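Local coordinates for protein chitin deacetylase (PDB 5ZNT) that hydrolyses the N-acetyl groups of N-acetylglucosamine residues in chitin to give chitosan and acetate, using a zinc ion held in its carbohydrate esterase family 4 catalytic domain, at residues E58-K63 / K94-A99; G126-I131 / N140-V145; N156-M161 / S200-S205; W182-T185 / R189-H192. All coordinates share one frame; numbering follows the deposited sequence.

Overall arrangement
All four contacts sit in the catalytic part of this insect chitin deacetylase, but at different depths. Contact 2 is the buried one, mostly apolar, one water bridging Arg128 and a backbone carbonyl; contacts 1, 3 and 4 are partly buried and lean on rings. Contacts 1 and 2 touch through Ile98 and Ile131, tying the parallel sheet to helix 117-134. Contact 2 passes to contact 3 where Val145 of strand 144-145 packs on Met161 of helix 154-163. Contacts 3 and 4 share the long excursion between strands 184-185 and 209-214, meeting at Met190 and Cys201; in both a proline lies over an aromatic face. Contact 1 lies across the chain's centre from contact 3, about 31 Å between centres.

Contact 1 of 4, residues E58-K63 / K94-A99; sequences EIFNGK and KGHEIA
With CG of Phe60 anti to its carbonyl carbon (chi1 -57°) and CG of His96 placed likewise (chi1 -55°), the two rings are swung into each other's path, and they make the whole of this contact. The pair is edge-to-face: the imidazole brings CE1 over one face of the phenyl ring, off centre toward the rim, 3.6 Å from CD1 of Phe60. The ring planes stand at 59° and the centroids are 4.6 Å apart. On the opposite face of the phenyl ring, CG2 of Ile59 sits over the centre, so the ring is sandwiched between its own chain neighbour and the histidine. The imidazole is steadied at ND1, which is hydrogen-bonded to the backbone N of Ala74. A serine at Phe60 would probably leave the CE1 edge of His96 without its aromatic platform and open a gap beside Ile59. Both residues follow helix ends: Phe60 is the first to leave helix 53-59, and His96 comes after Gly95, whose positive phi closes a Schellman motif at the end of helix 85-93. From there the chain enters strand 97-100, paired in parallel with strand 75-78, whose Tyr76 also touches Phe60.

Contact 2 of 4, residues G126-I131 / N140-V145; sequences GMRVII and NSVVGV
The carbonyl O of Val142 accepts a hydrogen bond of 2.6 Å from a water, and that water in turn accepts one of 3.0 Å from NH1 of Arg128, bridging the loop before strand 144-145 to helix 117-134. In the arginine, CG anti to the backbone N (chi1 179°) and an extended next bond lay CD 3.5 Å from O of Val142; the bend at chi3 (59°) then turns NE aside, and NH1 ends beside the water. NH1 has a second anchor in the carbonyl O of Gln164, and the guanidinium also makes a cation-pi contact with Phe166. The rest is carbon against carbon. The two branches of Val142 divide the work: CG1 lies alongside the aliphatic stem of Arg128, 4.1 Å from its CG, while CG2 meets CG2 of Ile131 at 4.0 Å. Arg128 and Ile131 stand three residues apart on the helix and offer Val142 one surface. Ile131 also packs on Ile98, and Val142 on Val100, both of strand 97-100. No direct hydrogen bond joins the two segments. Packing thus carries the buried side, the polar link is water-mediated, and the arginine's charge is probably stabilised by its three partners.

Contact 3 of 4, residues N156-M161 / S200-S205; sequences NQFTMM and SCPTRS
Phe158 and Pro202 bury the most surface here, with Arg204 next. The pyrrolidine ring of Pro202 leans over one face of the Phe158 ring: its CG lies 4.0 Å from the phenyl centroid and 24° off the ring normal, a CH-pi contact displaced toward the rim. CG of the proline comes within 3.7 Å of CE1 of Phe158; its CB and CD project beyond the rim, off CD1 and CE1 respectively. Phe158 is aimed there by chi1 of -70°, which sets its CG anti to the carbonyl carbon. An alanine at Phe158 is likely to leave the pyrrolidine ring without the flat surface it rests on and open a gap between the helix and the loop.

Arg204 works at the polar margin. Its chain bends at chi3 (-64°), and NH2 ends 3.8 Å from OG1 of Thr159, too far for a direct bond. A water lying in the guanidinium plane, at its edge, closes the distance. It donates to OG1 of Thr159 and to OD1 of Asn156, at 2.8 Å each, and accepts a weak bond from NH2 of Arg204. OG1 of Thr159 is also hydrogen-bonded to the backbone O of Asn155.

Further ties pin the loop: OD1 of Asn155 takes the backbone N of both Thr203 and Arg204, and Cys201 forms a disulfide with Cys194. Helix 154-163 has this loop on one flank, while Gln157 and Met160 pack against Trp120 of helix 117-134, and Gln157 and Met161 against Val145 of strand 144-145.

Contact 4 of 4, residues W182-T185 / R189-H192; sequences WPYT and RMPH. Unlike the reference sequence in segment 182-185: Trp182 (reference Cys).
Tyr184 presents a ring face to Pro191 and its hydroxyl to His192, two very different contacts made by neighbouring residues of one loop. CD of the proline sits almost squarely over the phenol ring, 3.5 Å from its centroid and only 4° off the normal, a well-centred CH-pi contact. The histidine meets the tyrosine rim to rim: their planes are at 67° and neither ring covers the other. What joins them is a hydrogen bond of 2.8 Å between OH of Tyr184 and NE2 of His192, in which either could be the donor. The hydroxyl arrives near the imidazole plane, at the ring's edge. With chi1 of 61°, CG of His192 lies between its backbone N and carbonyl carbon, and this setting turns the imidazole back toward the phenol. Met190 adds an apolar touch, its CG 4.1 Å from CE1 of Tyr184, and its CE lies 3.9 Å from the tyrosine OH. A proline on a face and a histidine at the far end thus hold the tyrosine. Tyr184 belongs to strand 184-185, antiparallel to strand 209-214, where its side chain touches Glu210 and Val212; the 189-192 loop returns to lay Pro191 over the phenol, with His192 reaching Ile172.

Contact 1 of 4, residues E58-K63 / K94-A99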
loop_
_atom_site.group_PDB
_atom_site.type_symbol
_atom_site.label_atom_id
_atom_site.label_comp_id
_atom_site.label_asym_id
_atom_site.label_seq_id
_atom_site.Cartn_x
_atom_site.Cartn_y
_atom_site.Cartn_z
ATOM N N GLU A 58 10.082 -0.602 16.446
ATOM C CA GLU A 58 11.290 0.201 16.363
ATOM C C GLU A 58 11.102 1.370 15.404
ATOM O O GLU A 58 11.543 2.487 15.689
ATOM C CB GLU A 58 12.469 -0.665 15.926
ATOM C CG GLU A 58 13.757 0.087 15.720
ATOM C CD GLU A 58 14.981 -0.823 15.521
ATOM O OE1 GLU A 58 14.837 -2.080 15.547
ATOM O OE2 GLU A 58 16.095 -0.274 15.328
ATOM N N ILE A 59 10.459 1.128 14.259
ATOM C CA ILE A 59 10.233 2.190 13.280
ATOM C C ILE A 59 9.187 3.178 13.793
ATOM O O ILE A 59 9.416 4.392 13.832
ATOM C CB ILE A 59 9.804 1.603 11.925
ATOM C CG1 ILE A 59 10.887 0.673 11.362
ATOM C CG2 ILE A 59 9.495 2.752 10.958
ATOM C CD1 ILE A 59 10.435 -0.170 10.159
ATOM N N PHE A 60 8.013 2.670 14.149
ATOM C CA PHE A 60 6.862 3.496 14.491
ATOM C C PHE A 60 6.756 3.578 16.009
ATOM O O PHE A 60 5.876 3.003 16.641
ATOM C CB PHE A 60 5.599 2.944 13.837
ATOM C CG PHE A 60 5.720 2.844 12.356
ATOM C CD1 PHE A 60 5.715 3.993 11.579
ATOM C CD2 PHE A 60 5.901 1.613 11.737
ATOM C CE1 PHE A 60 5.852 3.919 10.206
ATOM C CE2 PHE A 60 6.048 1.519 10.361
ATOM C CZ PHE A 60 6.050 2.663 9.586
ATOM N N ASN A 61 7.715 4.309 16.574
ATOM C CA ASN A 61 7.962 4.341 18.006
ATOM C C ASN A 61 7.124 5.385 18.748
ATOM O O ASN A 61 7.297 5.546 19.961
ATOM C CB ASN A 61 9.444 4.597 18.261
ATOM C CG ASN A 61 9.932 5.879 17.611
ATOM O OD1 ASN A 61 9.134 6.703 17.145
ATOM N ND2 ASN A 61 11.248 6.060 17.577
ATOM N N GLY A 62 6.222 6.082 18.066
ATOM C CA GLY A 62 5.489 7.153 18.715
ATOM C C GLY A 62 6.273 8.431 18.909
ATOM O O GLY A 62 5.736 9.387 19.474
ATOM N N LYS A 63 7.523 8.479 18.454
ATOM C CA LYS A 63 8.356 9.672 18.515
ATOM C C LYS A 63 8.600 10.325 17.160
ATOM O O LYS A 63 9.157 11.426 17.118
ATOM C CB LYS A 63 9.722 9.338 19.128
ATOM C CG LYS A 63 9.655 8.479 20.379
ATOM C CD LYS A 63 10.244 9.193 21.584
ATOM C CE LYS A 63 10.503 8.215 22.721
ATOM N NZ LYS A 63 11.600 7.272 22.375
ATOM N N LYS A 94 -3.431 1.753 16.217
ATOM C CA LYS A 94 -2.405 2.788 16.258
ATOM C C LYS A 94 -2.467 3.736 15.068
ATOM O O LYS A 94 -1.656 4.660 15.002
ATOM C CB LYS A 94 -1.008 2.162 16.335
ATOM C CG LYS A 94 -0.690 1.542 17.708
ATOM C CD LYS A 94 -0.567 2.624 18.757
ATOM C CE LYS A 94 0.029 2.071 20.042
ATOM N NZ LYS A 94 0.515 3.167 20.942
ATOM N N GLY A 95 -3.389 3.539 14.133
ATOM C CA GLY A 95 -3.610 4.488 13.060
ATOM C C GLY A 95 -2.953 4.150 11.738
ATOM O O GLY A 95 -3.024 4.964 10.806
ATOM N N HIS A 96 -2.293 2.998 11.628
ATOM C CA HIS A 96 -1.808 2.567 10.328
ATOM C C HIS A 96 -2.948 1.939 9.534
ATOM O O HIS A 96 -3.936 1.454 10.091
ATOM C CB HIS A 96 -0.646 1.591 10.489
ATOM C CG HIS A 96 0.465 2.143 11.330
ATOM N ND1 HIS A 96 1.344 3.098 10.863
ATOM C CD2 HIS A 96 0.811 1.905 12.616
ATOM C CE1 HIS A 96 2.198 3.409 11.821
ATOM N NE2 HIS A 96 1.891 2.705 12.899
ATOM N N GLU A 97 -2.819 1.984 8.220
ATOM C CA GLU A 97 -3.859 1.474 7.343
ATOM C C GLU A 97 -3.640 -0.011 7.092
ATOM O O GLU A 97 -2.507 -0.448 6.891
ATOM C CB GLU A 97 -3.863 2.229 6.011
ATOM C CG GLU A 97 -4.862 1.637 5.016
ATOM C CD GLU A 97 -5.027 2.465 3.742
ATOM O OE1 GLU A 97 -4.410 3.549 3.645
ATOM O OE2 GLU A 97 -5.799 2.023 2.852
ATOM N N ILE A 98 -4.729 -0.782 7.108
ATOM C CA ILE A 98 -4.683 -2.207 6.786
ATOM C C ILE A 98 -5.352 -2.393 5.437
ATOM O O ILE A 98 -6.497 -1.973 5.255
ATOM C CB ILE A 98 -5.386 -3.062 7.852
ATOM C CG1 ILE A 98 -4.730 -2.857 9.209
ATOM C CG2 ILE A 98 -5.365 -4.559 7.435
ATOM C CD1 ILE A 98 -3.243 -3.236 9.263
ATOM N N ALA A 99 -4.640 -3.014 4.494
ATOM C CA ALA A 99 -5.155 -3.303 3.157
ATOM C C ALA A 99 -4.940 -4.787 2.879
ATOM O O ALA A 99 -4.296 -5.486 3.668
ATOM C CB ALA A 99 -4.449 -2.442 2.082
#

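Contact 2 of 4, residues G126-I131 / N140-V145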
loop_
_atom_site.group_PDB
_atom_site.type_symbol
_atom_site.label_atom_id
_atom_site.label_comp_id
_atom_site.label_asym_id
_atom_site.label_seq_id
_atom_site.Cartn_x
_atom_site.Cartn_y
_atom_site.Cartn_z
ATOM N N GLY A 126 -12.411 -12.050 0.171
ATOM C CA GLY A 126 -12.260 -13.017 1.246
ATOM C C GLY A 126 -11.268 -12.565 2.297
ATOM O O GLY A 126 -11.529 -12.658 3.496
ATOM N N MET A 127 -10.109 -12.053 1.861
ATOM C CA MET A 127 -9.123 -11.583 2.828
ATOM C C MET A 127 -9.673 -10.411 3.630
ATOM O O MET A 127 -9.413 -10.305 4.837
ATOM C CB MET A 127 -7.818 -11.180 2.129
ATOM C CG MET A 127 -6.723 -10.687 3.083
ATOM S SD MET A 127 -6.360 -11.882 4.432
ATOM C CE MET A 127 -5.173 -10.974 5.432
ATOM N N ARG A 128 -10.440 -9.523 2.985
ATOM C CA ARG A 128 -11.101 -8.454 3.743
ATOM C C ARG A 128 -12.024 -9.022 4.823
ATOM O O ARG A 128 -12.085 -8.497 5.946
ATOM C CB ARG A 128 -11.883 -7.528 2.801
ATOM C CG ARG A 128 -12.634 -6.377 3.546
ATOM C CD ARG A 128 -13.312 -5.395 2.548
ATOM N NE ARG A 128 -14.263 -6.096 1.698
ATOM C CZ ARG A 128 -14.814 -5.570 0.610
ATOM N NH1 ARG A 128 -14.508 -4.334 0.248
ATOM N NH2 ARG A 128 -15.670 -6.280 -0.113
ATOM N N VAL A 129 -12.759 -10.087 4.507
ATOM C CA VAL A 129 -13.634 -10.703 5.513
ATOM C C VAL A 129 -12.816 -11.236 6.689
ATOM O O VAL A 129 -13.176 -11.042 7.859
ATOM C CB VAL A 129 -14.472 -11.821 4.862
ATOM C CG1 VAL A 129 -15.031 -12.798 5.923
ATOM C CG2 VAL A 129 -15.598 -11.229 4.002
ATOM N N ILE A 130 -11.710 -11.924 6.398
ATOM C CA ILE A 130 -10.859 -12.460 7.462
ATOM C C ILE A 130 -10.385 -11.348 8.382
ATOM O O ILE A 130 -10.480 -11.446 9.619
ATOM C CB ILE A 130 -9.669 -13.229 6.856
ATOM C CG1 ILE A 130 -10.174 -14.403 6.010
ATOM C CG2 ILE A 130 -8.720 -13.727 7.969
ATOM C CD1 ILE A 130 -9.040 -15.184 5.312
ATOM N N ILE A 131 -9.861 -10.268 7.798
ATOM C CA ILE A 131 -9.339 -9.165 8.606
ATOM C C ILE A 131 -10.439 -8.549 9.453
ATOM O O ILE A 131 -10.265 -8.340 10.664
ATOM C CB ILE A 131 -8.699 -8.091 7.717
ATOM C CG1 ILE A 131 -7.438 -8.645 7.027
ATOM C CG2 ILE A 131 -8.358 -6.856 8.557
ATOM C CD1 ILE A 131 -6.921 -7.704 5.921
ATOM N N ASN A 140 -15.179 -0.143 8.131
ATOM C CA ASN A 140 -15.073 -0.231 6.667
ATOM C C ASN A 140 -13.837 0.482 6.105
ATOM O O ASN A 140 -13.859 1.003 4.985
ATOM C CB ASN A 140 -16.339 0.295 5.999
ATOM C CG ASN A 140 -17.566 -0.455 6.454
ATOM O OD1 ASN A 140 -18.433 0.111 7.110
ATOM N ND2 ASN A 140 -17.626 -1.737 6.147
ATOM N N SER A 141 -12.742 0.473 6.862
ATOM C CA SER A 141 -11.510 1.147 6.461
ATOM C C SER A 141 -10.495 0.227 5.766
ATOM O O SER A 141 -9.435 0.703 5.353
ATOM C CB SER A 141 -10.859 1.804 7.678
ATOM O OG SER A 141 -10.531 0.844 8.674
ATOM N N VAL A 142 -10.791 -1.061 5.611
ATOM C CA VAL A 142 -9.966 -1.970 4.812
ATOM C C VAL A 142 -10.438 -1.838 3.358
ATOM O O VAL A 142 -11.448 -2.410 2.971
ATOM C CB VAL A 142 -10.071 -3.408 5.327
ATOM C CG1 VAL A 142 -9.231 -4.363 4.470
ATOM C CG2 VAL A 142 -9.676 -3.487 6.829
ATOM N N VAL A 143 -9.730 -1.046 2.547
ATOM C CA VAL A 143 -10.303 -0.604 1.273
ATOM C C VAL A 143 -9.321 -0.730 0.110
ATOM O O VAL A 143 -9.695 -0.504 -1.047
ATOM C CB VAL A 143 -10.819 0.851 1.366
ATOM C CG1 VAL A 143 -11.806 1.011 2.522
ATOM C CG2 VAL A 143 -9.654 1.838 1.506
ATOM N N GLY A 144 -8.062 -1.063 0.401
ATOM C CA GLY A 144 -7.048 -1.164 -0.636
ATOM C C GLY A 144 -6.657 -2.587 -0.981
ATOM O O GLY A 144 -6.823 -3.506 -0.169
ATOM N N VAL A 145 -6.129 -2.776 -2.191
ATOM C CA VAL A 145 -5.720 -4.074 -2.706
ATOM C C VAL A 145 -4.334 -3.937 -3.307
ATOM O O VAL A 145 -4.066 -2.974 -4.039
ATOM C CB VAL A 145 -6.699 -4.587 -3.787
ATOM C CG1 VAL A 145 -6.127 -5.845 -4.468
ATOM C CG2 VAL A 145 -8.066 -4.903 -3.176
HETATM O O HOH W 1 -13.940 -2.049 2.150
#

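Contact 3 of 4, residues N156-M161 / S200-S205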
loop_
_atom_site.group_PDB
_atom_site.type_symbol
_atom_site.label_atom_id
_atom_site.label_comp_id
_atom_site.label_asym_id
_atom_site.label_seq_id
_atom_site.Cartn_x
_atom_site.Cartn_y
_atom_site.Cartn_z
ATOM N N ASN A 156 -10.537 -8.031 -15.120
ATOM C CA ASN A 156 -11.188 -8.868 -14.116
ATOM C C ASN A 156 -10.905 -8.363 -12.707
ATOM O O ASN A 156 -11.822 -8.260 -11.887
ATOM C CB ASN A 156 -10.733 -10.317 -14.267
ATOM C CG ASN A 156 -11.378 -11.000 -15.462
ATOM O OD1 ASN A 156 -12.288 -10.453 -16.095
ATOM N ND2 ASN A 156 -10.907 -12.187 -15.775
ATOM N N GLN A 157 -9.636 -8.059 -12.405
ATOM C CA GLN A 157 -9.300 -7.555 -11.073
ATOM C C GLN A 157 -10.122 -6.324 -10.743
ATOM O O GLN A 157 -10.699 -6.213 -9.655
ATOM C CB GLN A 157 -7.808 -7.236 -10.972
ATOM C CG GLN A 157 -7.445 -6.526 -9.631
ATOM C CD GLN A 157 -5.980 -6.140 -9.523
ATOM O OE1 GLN A 157 -5.189 -6.428 -10.420
ATOM N NE2 GLN A 157 -5.611 -5.477 -8.412
ATOM N N PHE A 158 -10.225 -5.394 -11.702
ATOM C CA PHE A 158 -10.878 -4.128 -11.422
ATOM C C PHE A 158 -12.390 -4.248 -11.473
ATOM O O PHE A 158 -13.073 -3.553 -10.716
ATOM C CB PHE A 158 -10.338 -3.053 -12.382
ATOM C CG PHE A 158 -8.925 -2.678 -12.079
ATOM C CD1 PHE A 158 -7.878 -3.502 -12.462
ATOM C CD2 PHE A 158 -8.644 -1.551 -11.313
ATOM C CE1 PHE A 158 -6.576 -3.194 -12.137
ATOM C CE2 PHE A 158 -7.341 -1.235 -10.979
ATOM C CZ PHE A 158 -6.308 -2.048 -11.398
ATOM N N THR A 159 -12.934 -5.133 -12.323
ATOM C CA THR A 159 -14.355 -5.448 -12.216
ATOM C C THR A 159 -14.686 -5.957 -10.812
ATOM O O THR A 159 -15.638 -5.495 -10.175
ATOM C CB THR A 159 -14.756 -6.481 -13.276
ATOM O OG1 THR A 159 -14.468 -5.965 -14.585
ATOM C CG2 THR A 159 -16.257 -6.802 -13.169
ATOM N N MET A 160 -13.882 -6.893 -10.305
ATOM C CA MET A 160 -14.086 -7.359 -8.935
ATOM C C MET A 160 -14.050 -6.190 -7.958
ATOM O O MET A 160 -14.933 -6.049 -7.105
ATOM C CB MET A 160 -13.024 -8.403 -8.566
ATOM C CG MET A 160 -13.132 -8.930 -7.116
ATOM S SD MET A 160 -12.370 -7.840 -5.883
ATOM C CE MET A 160 -10.627 -8.021 -6.246
ATOM N N MET A 161 -13.031 -5.343 -8.059
ATOM C CA MET A 161 -12.862 -4.316 -7.031
ATOM C C MET A 161 -14.024 -3.343 -7.034
ATOM O O MET A 161 -14.450 -2.868 -5.971
ATOM C CB MET A 161 -11.535 -3.588 -7.237
ATOM C CG MET A 161 -10.342 -4.498 -6.953
ATOM S SD MET A 161 -8.769 -3.664 -7.128
ATOM C CE MET A 161 -8.916 -2.407 -5.862
ATOM N N SER A 200 -1.047 -7.994 -17.707
ATOM C CA SER A 200 -2.368 -7.779 -18.277
ATOM C C SER A 200 -3.018 -6.640 -17.498
ATOM O O SER A 200 -3.431 -6.832 -16.353
ATOM C CB SER A 200 -3.174 -9.083 -18.205
ATOM O OG SER A 200 -4.576 -8.882 -18.287
ATOM N N CYS A 201 -3.094 -5.420 -18.122
ATOM C CA CYS A 201 -3.643 -4.240 -17.460
ATOM C C CYS A 201 -5.091 -4.010 -17.863
ATOM O O CYS A 201 -5.526 -4.434 -18.940
ATOM C CB CYS A 201 -2.825 -2.986 -17.811
ATOM S SG CYS A 201 -1.179 -2.949 -17.135
ATOM N N PRO A 202 -5.866 -3.317 -17.030
ATOM C CA PRO A 202 -7.246 -3.000 -17.403
ATOM C C PRO A 202 -7.294 -2.096 -18.626
ATOM O O PRO A 202 -6.385 -1.303 -18.878
ATOM C CB PRO A 202 -7.798 -2.278 -16.165
ATOM C CG PRO A 202 -6.588 -1.728 -15.486
ATOM C CD PRO A 202 -5.523 -2.773 -15.703
ATOM N N THR A 203 -8.376 -2.227 -19.386
ATOM C CA THR A 203 -8.611 -1.388 -20.549
ATOM C C THR A 203 -9.933 -0.659 -20.509
ATOM O O THR A 203 -10.053 0.388 -21.154
ATOM C CB THR A 203 -8.572 -2.216 -21.839
ATOM O OG1 THR A 203 -9.547 -3.259 -21.744
ATOM C CG2 THR A 203 -7.213 -2.807 -22.052
ATOM N N ARG A 204 -10.926 -1.172 -19.783
ATOM C CA ARG A 204 -12.223 -0.525 -19.709
ATOM C C ARG A 204 -12.260 0.457 -18.537
ATOM O O ARG A 204 -11.303 0.584 -17.765
ATOM C CB ARG A 204 -13.331 -1.574 -19.599
ATOM C CG ARG A 204 -13.348 -2.571 -20.753
ATOM C CD ARG A 204 -14.634 -3.395 -20.780
ATOM N NE ARG A 204 -14.759 -4.236 -19.594
ATOM C CZ ARG A 204 -14.246 -5.461 -19.486
ATOM N NH1 ARG A 204 -13.570 -5.993 -20.502
ATOM N NH2 ARG A 204 -14.402 -6.151 -18.358
ATOM N N SER A 205 -13.383 1.160 -18.409
ATOM C CA SER A 205 -13.591 2.103 -17.321
ATOM C C SER A 205 -13.961 1.353 -16.048
ATOM O O SER A 205 -14.841 0.484 -16.063
ATOM C CB SER A 205 -14.697 3.105 -17.665
ATOM O OG SER A 205 -14.311 3.896 -18.769
HETATM O O HOH W 2 -13.905 -8.142 -16.336
#

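Contact 4 of 4, residues W182-T185 / R189-H192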
loop_
_atom_site.group_PDB
_atom_site.type_symbol
_atom_site.label_atom_id
_atom_site.label_comp_id
_atom_site.label_asym_id
_atom_site.label_seq_id
_atom_site.Cartn_x
_atom_site.Cartn_y
_atom_site.Cartn_z
ATOM N N TRP A 182 1.224 11.083 -10.445
ATOM C CA TRP A 182 0.236 11.154 -9.382
ATOM C C TRP A 182 -0.733 9.974 -9.508
ATOM O O TRP A 182 -0.910 9.428 -10.605
ATOM C CB TRP A 182 -0.540 12.477 -9.460
ATOM C CG TRP A 182 0.207 13.612 -8.827
ATOM C CD1 TRP A 182 1.246 14.334 -9.375
ATOM C CD2 TRP A 182 0.005 14.135 -7.506
ATOM N NE1 TRP A 182 1.688 15.281 -8.469
ATOM C CE2 TRP A 182 0.936 15.184 -7.323
ATOM C CE3 TRP A 182 -0.899 13.838 -6.472
ATOM C CZ2 TRP A 182 1.013 15.912 -6.138
ATOM C CZ3 TRP A 182 -0.815 14.563 -5.290
ATOM C CH2 TRP A 182 0.128 15.595 -5.138
ATOM N N PRO A 183 -1.376 9.567 -8.408
ATOM C CA PRO A 183 -2.457 8.572 -8.518
ATOM C C PRO A 183 -3.487 9.022 -9.542
ATOM O O PRO A 183 -3.605 10.212 -9.852
ATOM C CB PRO A 183 -3.067 8.527 -7.109
ATOM C CG PRO A 183 -1.944 8.954 -6.202
ATOM C CD PRO A 183 -1.118 9.962 -7.008
ATOM N N TYR A 184 -4.238 8.056 -10.066
ATOM C CA TYR A 184 -5.273 8.352 -11.041
ATOM C C TYR A 184 -6.422 7.376 -10.831
ATOM O O TYR A 184 -6.244 6.306 -10.241
ATOM C CB TYR A 184 -4.714 8.293 -12.478
ATOM C CG TYR A 184 -4.026 6.995 -12.827
ATOM C CD1 TYR A 184 -4.759 5.903 -13.295
ATOM C CD2 TYR A 184 -2.647 6.859 -12.703
ATOM C CE1 TYR A 184 -4.143 4.709 -13.608
ATOM C CE2 TYR A 184 -2.017 5.663 -13.003
ATOM C CZ TYR A 184 -2.774 4.595 -13.454
ATOM O OH TYR A 184 -2.164 3.410 -13.765
ATOM N N THR A 185 -7.619 7.766 -11.263
ATOM C CA THR A 185 -8.729 6.822 -11.248
ATOM C C THR A 185 -8.778 6.069 -12.574
ATOM O O THR A 185 -8.212 6.493 -13.583
ATOM C CB THR A 185 -10.072 7.514 -10.981
ATOM O OG1 THR A 185 -10.408 8.372 -12.071
ATOM C CG2 THR A 185 -10.010 8.337 -9.708
ATOM N N ARG A 189 -8.493 5.964 -19.595
ATOM C CA ARG A 189 -7.313 5.200 -19.969
ATOM C C ARG A 189 -6.132 5.522 -19.061
ATOM O O ARG A 189 -5.910 6.679 -18.697
ATOM C CB ARG A 189 -6.943 5.510 -21.423
ATOM C CG ARG A 189 -5.948 4.568 -22.029
ATOM C CD ARG A 189 -5.869 4.804 -23.542
ATOM N NE ARG A 189 -5.207 6.067 -23.856
ATOM C CZ ARG A 189 -5.323 6.712 -25.020
ATOM N NH1 ARG A 189 -6.097 6.237 -25.984
ATOM N NH2 ARG A 189 -4.672 7.842 -25.209
ATOM N N MET A 190 -5.377 4.483 -18.705
ATOM C CA MET A 190 -4.160 4.665 -17.929
ATOM C C MET A 190 -3.248 5.667 -18.627
ATOM O O MET A 190 -3.093 5.606 -19.856
ATOM C CB MET A 190 -3.408 3.338 -17.782
ATOM C CG MET A 190 -4.122 2.298 -16.943
ATOM S SD MET A 190 -3.343 0.692 -17.156
ATOM C CE MET A 190 -1.647 1.080 -16.817
ATOM N N PRO A 191 -2.602 6.565 -17.887
ATOM C CA PRO A 191 -1.737 7.564 -18.522
ATOM C C PRO A 191 -0.318 7.071 -18.757
ATOM O O PRO A 191 0.600 7.889 -18.850
ATOM C CB PRO A 191 -1.741 8.709 -17.513
ATOM C CG PRO A 191 -1.812 7.957 -16.169
ATOM C CD PRO A 191 -2.720 6.777 -16.428
ATOM N N HIS A 192 -0.115 5.759 -18.841
ATOM C CA HIS A 192 1.217 5.204 -19.049
ATOM C C HIS A 192 1.057 3.793 -19.579
ATOM O O HIS A 192 -0.029 3.217 -19.536
ATOM C CB HIS A 192 2.049 5.200 -17.764
ATOM C CG HIS A 192 1.449 4.369 -16.671
ATOM N ND1 HIS A 192 1.700 3.019 -16.543
ATOM C CD2 HIS A 192 0.604 4.697 -15.666
ATOM C CE1 HIS A 192 1.035 2.552 -15.498
ATOM N NE2 HIS A 192 0.356 3.547 -14.952
HETATM O O HOH W 3 -6.954 7.689 -15.916
#